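Local coordinates for pyoverdine biosynthesis protein PvcB (Pseudomonas aeruginosa, PDB 4YLM), which probably catalyses the Fe(II)- and 2-oxoglutarate-dependent oxidation of tyrosine isonitrile to its unsaturated derivative, a step in paerucumarin biosynthesis, at residues Ser54-Leu59 against Ile253-Thr258; Gly138-Phe143 against Ala243-Ser248. All coordinates share one frame; numbering follows the deposited sequence.

Contact 1: residues Ser54-Leu59 against Ile253-Thr258; sequences SHHLLL and IADNLT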
loop_
_atom_site.group_PDB
_atom_site.type_symbol
_atom_site.label_atom_id
_atom_site.label_comp_id
_atom_site.label_asym_id
_atom_site.label_seq_id
_atom_site.Cartn_x
_atom_site.Cartn_y
_atom_site.Cartn_z
ATOM N N SER A 54 -0.689 11.866 0.300
ATOM C CA SER A 54 0.562 12.529 -0.104
ATOM C C SER A 54 0.350 13.568 -1.211
ATOM O O SER A 54 1.052 14.576 -1.269
ATOM C CB SER A 54 1.585 11.494 -0.569
ATOM O OG SER A 54 1.044 10.781 -1.680
ATOM N N HIS A 55 -0.624 13.319 -2.085
ATOM C CA HIS A 55 -0.940 14.250 -3.156
ATOM C C HIS A 55 -2.104 15.178 -2.769
ATOM O O HIS A 55 -2.341 16.175 -3.444
ATOM C CB HIS A 55 -1.311 13.502 -4.435
ATOM C CG HIS A 55 -0.190 12.697 -5.028
ATOM N ND1 HIS A 55 0.803 13.259 -5.802
ATOM C CD2 HIS A 55 0.065 11.366 -4.996
ATOM C CE1 HIS A 55 1.628 12.310 -6.211
ATOM N NE2 HIS A 55 1.209 11.154 -5.726
ATOM N N HIS A 56 -2.843 14.807 -1.718
ATOM C CA HIS A 56 -3.929 15.625 -1.128
ATOM C C HIS A 56 -5.228 15.732 -1.916
ATOM O O HIS A 56 -6.297 15.920 -1.333
ATOM C CB HIS A 56 -3.419 17.023 -0.713
ATOM C CG HIS A 56 -2.172 16.970 0.112
ATOM N ND1 HIS A 56 -2.081 16.221 1.266
ATOM C CD2 HIS A 56 -0.956 17.547 -0.062
ATOM C CE1 HIS A 56 -0.865 16.345 1.774
ATOM N NE2 HIS A 56 -0.162 17.141 0.986
ATOM N N LEU A 57 -5.152 15.625 -3.234
ATOM C CA LEU A 57 -6.345 15.711 -4.067
ATOM C C LEU A 57 -6.213 14.764 -5.249
ATOM O O LEU A 57 -5.312 14.917 -6.073
ATOM C CB LEU A 57 -6.552 17.157 -4.577
ATOM C CG LEU A 57 -7.851 17.433 -5.349
ATOM C CD1 LEU A 57 -9.085 17.134 -4.490
ATOM C CD2 LEU A 57 -7.916 18.884 -5.872
ATOM N N LEU A 58 -7.093 13.768 -5.334
ATOM C CA LEU A 58 -7.069 12.854 -6.468
ATOM C C LEU A 58 -8.263 13.122 -7.375
ATOM O O LEU A 58 -9.386 13.311 -6.899
ATOM C CB LEU A 58 -7.130 11.392 -6.005
ATOM C CG LEU A 58 -6.188 10.954 -4.884
ATOM C CD1 LEU A 58 -6.346 9.440 -4.639
ATOM C CD2 LEU A 58 -4.740 11.286 -5.235
ATOM N N LEU A 59 -8.018 13.122 -8.679
ATOM C CA LEU A 59 -9.090 13.214 -9.652
ATOM C C LEU A 59 -9.056 11.935 -10.462
ATOM O O LEU A 59 -8.101 11.694 -11.185
ATOM C CB LEU A 59 -8.892 14.437 -10.563
ATOM C CG LEU A 59 -9.735 14.491 -11.844
ATOM C CD1 LEU A 59 -11.225 14.399 -11.513
ATOM C CD2 LEU A 59 -9.421 15.767 -12.680
ATOM N N ILE A 253 -11.251 12.599 -4.539
ATOM C CA ILE A 253 -10.984 12.270 -3.151
ATOM C C ILE A 253 -10.063 13.346 -2.624
ATOM O O ILE A 253 -8.964 13.503 -3.134
ATOM C CB ILE A 253 -10.275 10.905 -3.043
ATOM C CG1 ILE A 253 -11.152 9.801 -3.659
ATOM C CG2 ILE A 253 -9.936 10.611 -1.584
ATOM C CD1 ILE A 253 -10.393 8.474 -3.879
ATOM N N ALA A 254 -10.512 14.077 -1.604
ATOM C CA ALA A 254 -9.790 15.230 -1.076
ATOM C C ALA A 254 -9.361 14.981 0.364
ATOM O O ALA A 254 -10.131 14.431 1.156
ATOM C CB ALA A 254 -10.696 16.499 -1.156
ATOM N N ASP A 255 -8.129 15.374 0.684
ATOM C CA ASP A 255 -7.565 15.291 2.030
ATOM C C ASP A 255 -8.028 16.511 2.828
ATOM O O ASP A 255 -7.398 17.571 2.787
ATOM C CB ASP A 255 -6.020 15.244 1.929
ATOM C CG ASP A 255 -5.317 15.210 3.278
ATOM O OD1 ASP A 255 -5.985 15.126 4.335
ATOM O OD2 ASP A 255 -4.054 15.262 3.275
ATOM N N ASN A 256 -9.141 16.351 3.543
ATOM C CA ASN A 256 -9.734 17.426 4.337
ATOM C C ASN A 256 -8.857 17.895 5.506
ATOM O O ASN A 256 -9.102 18.962 6.063
ATOM C CB ASN A 256 -11.113 16.979 4.853
ATOM C CG ASN A 256 -11.814 18.050 5.671
ATOM O OD1 ASN A 256 -12.144 19.138 5.170
ATOM N ND2 ASN A 256 -12.072 17.736 6.933
ATOM N N LEU A 257 -7.845 17.106 5.886
ATOM C CA LEU A 257 -6.979 17.473 7.015
ATOM C C LEU A 257 -5.843 18.406 6.597
ATOM O O LEU A 257 -5.209 19.041 7.444
ATOM C CB LEU A 257 -6.407 16.222 7.718
ATOM C CG LEU A 257 -7.444 15.189 8.196
ATOM C CD1 LEU A 257 -6.767 14.051 8.972
ATOM C CD2 LEU A 257 -8.526 15.863 9.067
ATOM N N THR A 258 -5.601 18.490 5.293
ATOM C CA THR A 258 -4.495 19.267 4.741
ATOM C C THR A 258 -4.993 20.428 3.875
ATOM O O THR A 258 -4.426 21.519 3.902
ATOM C CB THR A 258 -3.586 18.374 3.873
ATOM O OG1 THR A 258 -3.071 17.308 4.683
ATOM C CG2 THR A 258 -2.404 19.180 3.301
#

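Contact 2: residues Gly138-Phe143 against Ala243-Ser248; sequences GGRTTF and AHRWRS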
loop_
_atom_site.group_PDB
_atom_site.type_symbol
_atom_site.label_atom_id
_atom_site.label_comp_id
_atom_site.label_asym_id
_atom_site.label_seq_id
_atom_site.Cartn_x
_atom_site.Cartn_y
_atom_site.Cartn_z
ATOM N N GLY A 138 -17.721 30.039 -14.185
ATOM C CA GLY A 138 -17.403 30.118 -12.773
ATOM C C GLY A 138 -18.065 28.960 -12.049
ATOM O O GLY A 138 -18.446 27.974 -12.670
ATOM N N GLY A 139 -18.202 29.079 -10.737
ATOM C CA GLY A 139 -18.871 28.059 -9.955
ATOM C C GLY A 139 -18.051 26.796 -9.715
ATOM O O GLY A 139 -18.583 25.810 -9.225
ATOM N N ARG A 140 -16.769 26.817 -10.062
ATOM C CA ARG A 140 -15.908 25.641 -9.845
ATOM C C ARG A 140 -15.658 25.390 -8.355
ATOM O O ARG A 140 -15.532 26.329 -7.573
ATOM C CB ARG A 140 -14.572 25.784 -10.594
ATOM C CG ARG A 140 -14.695 25.734 -12.125
ATOM C CD ARG A 140 -13.352 25.990 -12.809
ATOM N NE ARG A 140 -12.873 27.355 -12.590
ATOM C CZ ARG A 140 -11.675 27.809 -12.957
ATOM N NH1 ARG A 140 -10.804 27.002 -13.548
ATOM N NH2 ARG A 140 -11.338 29.070 -12.708
ATOM N N THR A 141 -15.588 24.118 -7.965
ATOM C CA THR A 141 -15.197 23.759 -6.603
ATOM C C THR A 141 -13.706 24.026 -6.437
ATOM O O THR A 141 -12.901 23.608 -7.269
ATOM C CB THR A 141 -15.455 22.254 -6.326
ATOM O OG1 THR A 141 -16.834 21.961 -6.543
ATOM C CG2 THR A 141 -15.101 21.896 -4.903
ATOM N N THR A 142 -13.319 24.704 -5.364
ATOM C CA THR A 142 -11.913 25.063 -5.221
ATOM C C THR A 142 -11.240 24.382 -4.044
ATOM O O THR A 142 -11.875 24.115 -3.025
ATOM C CB THR A 142 -11.726 26.572 -5.051
ATOM O OG1 THR A 142 -12.372 26.993 -3.841
ATOM C CG2 THR A 142 -12.309 27.317 -6.248
ATOM N N PHE A 143 -9.935 24.161 -4.188
ATOM C CA PHE A 143 -9.120 23.493 -3.186
ATOM C C PHE A 143 -7.786 24.216 -3.062
ATOM O O PHE A 143 -7.180 24.571 -4.073
ATOM C CB PHE A 143 -8.854 22.043 -3.624
ATOM C CG PHE A 143 -10.104 21.194 -3.748
ATOM C CD1 PHE A 143 -10.630 20.551 -2.636
ATOM C CD2 PHE A 143 -10.730 21.023 -4.973
ATOM C CE1 PHE A 143 -11.774 19.774 -2.738
ATOM C CE2 PHE A 143 -11.866 20.243 -5.089
ATOM C CZ PHE A 143 -12.384 19.608 -3.969
ATOM N N ALA A 243 -8.883 25.023 -9.038
ATOM C CA ALA A 243 -10.321 25.141 -9.231
ATOM C C ALA A 243 -10.779 24.025 -10.158
ATOM O O ALA A 243 -10.300 23.913 -11.290
ATOM C CB ALA A 243 -10.674 26.528 -9.806
ATOM N N HIS A 244 -11.691 23.184 -9.670
ATOM C CA HIS A 244 -12.130 22.012 -10.429
ATOM C C HIS A 244 -13.390 22.216 -11.255
ATOM O O HIS A 244 -14.446 22.563 -10.721
ATOM C CB HIS A 244 -12.361 20.804 -9.509
ATOM C CG HIS A 244 -12.609 19.534 -10.261
ATOM N ND1 HIS A 244 -11.680 18.994 -11.124
ATOM C CD2 HIS A 244 -13.689 18.717 -10.309
ATOM C CE1 HIS A 244 -12.174 17.893 -11.666
ATOM N NE2 HIS A 244 -13.388 17.702 -11.182
ATOM N N ARG A 245 -13.275 21.945 -12.551
ATOM C CA ARG A 245 -14.413 21.919 -13.460
ATOM C C ARG A 245 -14.941 20.487 -13.544
ATOM O O ARG A 245 -14.299 19.624 -14.135
ATOM C CB ARG A 245 -13.954 22.386 -14.846
ATOM C CG ARG A 245 -15.017 22.349 -15.939
ATOM C CD ARG A 245 -15.889 23.597 -15.911
ATOM N NE ARG A 245 -15.100 24.818 -16.081
ATOM C CZ ARG A 245 -15.512 26.034 -15.727
ATOM N NH1 ARG A 245 -16.710 26.197 -15.173
ATOM N NH2 ARG A 245 -14.723 27.085 -15.915
ATOM N N TRP A 246 -16.106 20.231 -12.959
ATOM C CA TRP A 246 -16.645 18.872 -12.899
ATOM C C TRP A 246 -17.008 18.271 -14.256
ATOM O O TRP A 246 -17.558 18.954 -15.123
ATOM C CB TRP A 246 -17.880 18.842 -11.998
ATOM C CG TRP A 246 -17.569 19.149 -10.574
ATOM C CD1 TRP A 246 -17.752 20.338 -9.927
ATOM C CD2 TRP A 246 -16.998 18.252 -9.617
ATOM N NE1 TRP A 246 -17.336 20.233 -8.619
ATOM C CE2 TRP A 246 -16.867 18.960 -8.407
ATOM C CE3 TRP A 246 -16.578 16.917 -9.669
ATOM C CZ2 TRP A 246 -16.343 18.378 -7.256
ATOM C CZ3 TRP A 246 -16.056 16.340 -8.520
ATOM C CH2 TRP A 246 -15.941 17.071 -7.333
ATOM N N ARG A 247 -16.714 16.981 -14.429
ATOM C CA ARG A 247 -17.232 16.226 -15.567
ATOM C C ARG A 247 -17.953 14.997 -15.052
ATOM O O ARG A 247 -17.594 14.442 -14.002
ATOM C CB ARG A 247 -16.115 15.798 -16.517
ATOM C CG ARG A 247 -15.184 16.929 -16.927
ATOM C CD ARG A 247 -15.178 17.107 -18.434
ATOM N NE ARG A 247 -13.821 17.223 -18.973
ATOM C CZ ARG A 247 -13.166 18.374 -19.125
ATOM N NH1 ARG A 247 -13.736 19.528 -18.770
ATOM N NH2 ARG A 247 -11.935 18.372 -19.631
ATOM N N SER A 248 -18.959 14.567 -15.804
ATOM C CA SER A 248 -19.751 13.395 -15.452
ATOM C C SER A 248 -18.876 12.187 -15.092
ATOM O O SER A 248 -17.984 11.791 -15.848
ATOM C CB SER A 248 -20.709 13.047 -16.601
ATOM O OG SER A 248 -21.607 14.124 -16.848
HETATM O O HOH W 1 -10.103 23.769 -14.171
#

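Contact 1: residues Ser54-Leu59 against Ile253-Thr258
The imidazole of His56 meets Thr258 over one face and Asp255 at its edge. Thr258 CG2 sits almost on the ring normal, 3.6 Å from the centroid, as a CH-pi contact; the opposite face is met nearer its rim by the carbonyl oxygen Ser54 O. His56 ND1 donates to the anti lone pair of Asp255 OD2, 3.0 Å away and tilted out of the ring plane, with ring and carboxylate planes turned 34° apart. Asp255 CG stands anti to its backbone N (chi1 178°), which lays the carboxylate alongside the imidazole, both side chains pointing the same way. OD2 takes a second bond, from Thr258 OG1 at 2.7 Å, arriving from above the carboxylate plane, while Asp255 OD1 accepts from Leu257 N in an Asx turn. Three bonds grip the acid and fix its rotation, and the same Thr258 that holds it also covers the ring.

Behind this polar end runs a short antiparallel pairing. Asp255 N donates to His56 O at 2.8 Å; Leu58 N reaches Ile253 O at 2.9 Å, nearly straight, and Ile253 N returns to Leu58 O. Leu57 CD1 rests on Ala254 CB (3.8 Å) on one face, whereas Leu58 and Ile253 bring their CD1 methyls together on the other.

Between side chains, Ala254 lies about 7 Å from His261 and 8 Å from Asp114, probable iron ligands of this TfdA-family oxygenase. Arg35 of the second subunit packs on His56 and hydrogen-bonds Ser54 O. His56, with positive phi, marks the turn from helix 45-55 into strand 57-60. That strand lies between strand 29-33, parallel to it, and strand 251-255, which strand 120-131 flanks in turn. Helix 45-55 covers the Leu58 and Ile253 face through Ala52, with Leu48 and Leu51 also on Leu58.

Contact 2: residues Gly138-Phe143 against Ala243-Ser248
Arg140 and Arg245 supply the charged part of the contact, yet they meet through carbon as much as nitrogen. Their guanidinium planes lie 8° apart, and Arg140 CD lies over one face of the Arg245 guanidinium, 3.6 Å from Arg245 CZ. A bend at chi3 (-66°) turns the head of Arg140 over Ala243, whose CB packs 3.5 Å from Arg140 CZ, centrally over the guanidinium.

Across the two segments the hydrogen bonds come from the backbone and the indole. His244 N donates to Thr141 O at 2.7 Å, almost straight, but the return bond from Thr141 N to His244 O is weak, at the end of strand 241-244. Trp246 NE1 gives its N-H to Thr141 OG1, 2.7 Å away and in the indole plane. A water accepts weakly from Arg140 NH1 and donates to Ala243 O.

Apolar and ring packing completes the join. Thr142 CG2 approaches Ala243 CB at 4.0 Å, the Phe143 ring, about 4 Å from the side chain of His261, a probable iron ligand, turns an edge toward His244 CB, and His244 sets CD2 over the centre of the indole.

The like charges probably remain tolerable because each has an acid: Glu264 for Arg140, Glu20 for Arg245. The indole N-H spends its bond on a threonine hydroxyl, tethering the loop beyond outer strand 241-244 to central strand 141-145 of the three-stranded sheet.

Overall arrangement
Followed from the N terminus, after strands 12-16 and 29-33 the chain forms helix 45-55 and strand 57-60, the first half of contact 1, then passes through strand 120-131 to strand 141-145. Contact 2 closes there, across 99 intervening residues, when strand 241-244 returns. The loop 245-250 leads into strand 251-255, which closes the longer loop of contact 1, so the second closure lies wholly within the first. Contact 1 belongs to the large mixed sheet and contact 2 to the three-stranded one that also holds strand 259-263 with His261. Phe143 joins them, packing on Leu57 and Ala254, while Leu59 touches His244, bringing the two sheets together.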